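Local coordinates for Rep protein (Adeno-associated virus - 5, PDB 1M55), which probably nicks viral DNA at the replication origin, acting as the endonuclease domain of a rolling-circle type replication protein, at residues A[114-119]-A[123-128]. Numbering follows the deposited sequence.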
loop_
_atom_site.group_PDB
_atom_site.type_symbol
_atom_site.label_atom_id
_atom_site.label_comp_id
_atom_site.label_asym_id
_atom_site.label_seq_id
_atom_site.Cartn_x
_atom_site.Cartn_y
_atom_site.Cartn_z
ATOM N N GLN A 114 11.314 -9.824 -5.155
ATOM C CA GLN A 114 10.354 -10.865 -4.790
ATOM C C GLN A 114 9.000 -10.591 -5.452
ATOM O O GLN A 114 8.334 -11.516 -5.929
ATOM C CB GLN A 114 10.211 -10.945 -3.267
ATOM C CG GLN A 114 9.124 -11.893 -2.769
ATOM C CD GLN A 114 9.456 -13.369 -2.964
ATOM O OE1 GLN A 114 10.392 -13.732 -3.677
ATOM N NE2 GLN A 114 8.676 -14.229 -2.327
ATOM N N LEU A 115 8.594 -9.325 -5.494
ATOM C CA LEU A 115 7.331 -8.957 -6.129
ATOM C C LEU A 115 7.363 -9.318 -7.615
ATOM O O LEU A 115 6.395 -9.852 -8.158
ATOM C CB LEU A 115 7.063 -7.456 -5.975
ATOM C CG LEU A 115 6.718 -6.969 -4.565
ATOM C CD1 LEU A 115 6.650 -5.453 -4.529
ATOM C CD2 LEU A 115 5.398 -7.574 -4.130
ATOM N N VAL A 116 8.484 -9.029 -8.266
ATOM C CA VAL A 116 8.639 -9.320 -9.689
ATOM C C VAL A 116 8.455 -10.818 -9.961
ATOM O O VAL A 116 7.746 -11.209 -10.892
ATOM C CB VAL A 116 10.016 -8.830 -10.207
ATOM C CG1 VAL A 116 10.274 -9.314 -11.636
ATOM C CG2 VAL A 116 10.068 -7.305 -10.159
ATOM N N LYS A 117 9.050 -11.652 -9.119
ATOM C CA LYS A 117 8.940 -13.098 -9.287
ATOM C C LYS A 117 7.563 -13.677 -8.967
ATOM O O LYS A 117 6.996 -14.431 -9.761
ATOM C CB LYS A 117 10.002 -13.807 -8.444
ATOM C CG LYS A 117 11.415 -13.598 -8.958
ATOM C CD LYS A 117 12.435 -14.449 -8.228
ATOM C CE LYS A 117 12.625 -14.004 -6.795
ATOM N NZ LYS A 117 13.747 -14.750 -6.160
ATOM N N VAL A 118 7.025 -13.321 -7.807
ATOM C CA VAL A 118 5.738 -13.841 -7.355
ATOM C C VAL A 118 4.491 -13.270 -8.019
ATOM O O VAL A 118 3.596 -14.017 -8.428
ATOM C CB VAL A 118 5.594 -13.677 -5.818
ATOM C CG1 VAL A 118 4.224 -14.138 -5.347
ATOM C CG2 VAL A 118 6.687 -14.451 -5.113
ATOM N N VAL A 119 4.421 -11.950 -8.119
ATOM C CA VAL A 119 3.241 -11.318 -8.684
ATOM C C VAL A 119 3.296 -11.122 -10.194
ATOM O O VAL A 119 2.285 -11.279 -10.883
ATOM C CB VAL A 119 2.971 -9.938 -8.005
ATOM C CG1 VAL A 119 1.583 -9.430 -8.359
ATOM C CG2 VAL A 119 3.133 -10.038 -6.493
ATOM N N ILE A 123 8.468 -10.739 -14.885
ATOM C CA ILE A 123 8.444 -9.606 -15.811
ATOM C C ILE A 123 8.656 -8.304 -15.034
ATOM O O ILE A 123 7.953 -8.039 -14.058
ATOM C CB ILE A 123 7.090 -9.529 -16.572
ATOM C CG1 ILE A 123 6.859 -10.809 -17.384
ATOM C CG2 ILE A 123 7.040 -8.288 -17.468
ATOM C CD1 ILE A 123 7.904 -11.075 -18.446
ATOM N N GLU A 124 9.639 -7.508 -15.449
ATOM C CA GLU A 124 9.925 -6.235 -14.786
ATOM C C GLU A 124 8.894 -5.182 -15.179
ATOM O O GLU A 124 8.698 -4.921 -16.369
ATOM C CB GLU A 124 11.314 -5.725 -15.186
ATOM C CG GLU A 124 12.484 -6.584 -14.725
ATOM C CD GLU A 124 12.819 -6.412 -13.249
ATOM O OE1 GLU A 124 12.280 -5.485 -12.602
ATOM O OE2 GLU A 124 13.638 -7.204 -12.736
ATOM N N PRO A 125 8.206 -4.573 -14.198
ATOM C CA PRO A 125 7.211 -3.549 -14.536
ATOM C C PRO A 125 7.872 -2.329 -15.186
ATOM O O PRO A 125 8.908 -1.849 -14.717
ATOM C CB PRO A 125 6.610 -3.194 -13.173
ATOM C CG PRO A 125 6.735 -4.477 -12.407
ATOM C CD PRO A 125 8.128 -4.926 -12.769
ATOM N N GLN A 126 7.276 -1.849 -16.272
ATOM C CA GLN A 126 7.788 -0.689 -17.001
ATOM C C GLN A 126 7.190 0.610 -16.459
ATOM O O GLN A 126 6.528 1.365 -17.177
ATOM C CB GLN A 126 7.506 -0.830 -18.503
ATOM C CG GLN A 126 8.173 -2.040 -19.146
ATOM C CD GLN A 126 9.674 -2.078 -18.903
ATOM O OE1 GLN A 126 10.414 -1.212 -19.366
ATOM N NE2 GLN A 126 10.124 -3.072 -18.150
ATOM N N ILE A 127 7.383 0.827 -15.164
ATOM C CA ILE A 127 6.894 2.017 -14.479
ATOM C C ILE A 127 8.096 2.595 -13.746
ATOM O O ILE A 127 8.807 1.871 -13.039
ATOM C CB ILE A 127 5.791 1.673 -13.440
ATOM C CG1 ILE A 127 4.549 1.120 -14.140
ATOM C CG2 ILE A 127 5.429 2.908 -12.622
ATOM C CD1 ILE A 127 3.414 0.802 -13.197
ATOM N N ASN A 128 8.347 3.883 -13.937
ATOM C CA ASN A 128 9.476 4.527 -13.284
ATOM C C ASN A 128 9.300 4.544 -11.770
ATOM O O ASN A 128 8.214 4.838 -11.276
ATOM C CB ASN A 128 9.648 5.961 -13.793
ATOM C CG ASN A 128 10.886 6.636 -13.219
ATOM O OD1 ASN A 128 11.987 6.083 -13.264
ATOM N ND2 ASN A 128 10.708 7.830 -12.667
#
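Glu124, whose carboxylate lies against Val116, accepts a hydrogen bond at its backbone O from Gln126 NE2 (2.9 Å). The bond is moderately straight, 154° at the hydrogen. NE2 stands well above the carbonyl plane, yet Glu124 O lies near the amide plane of Gln126. The contact with the helix is by van der Waals packing, and Val116 is the one residue of 114-119 that takes part. Its two methyls divide the work. Val116 CG1, anti to the backbone N (chi1 171°), rests 3.6 Å from Ile123 O. Val116 CG2 meets the proline ring at Pro125 CD, 4.0 Å away. Glu124 starts out away from the helix, but a bend at chi2 (-77°) brings its carboxylate back over the valine. There Glu124 OE1 is 3.8 Å from Val116 CG2. Glu124 OE2 is 4.1 Å from Val116 CG1. Val116 is buried, while Glu124 is exposed. A backbone hydrogen bond between Val116 and Gly122 ties down the return of the chain. Pro12 and Trp130 also pack on Pro125. Gln126 then centres an inverse gamma turn, closed by a weak bond from Ile127 N to Pro125 O. This is a short connection folded back on helix 101-118 before strand 131-133 of the antiparallel sheet, within the helix-flanked sheet fold of the Rep nuclease domain.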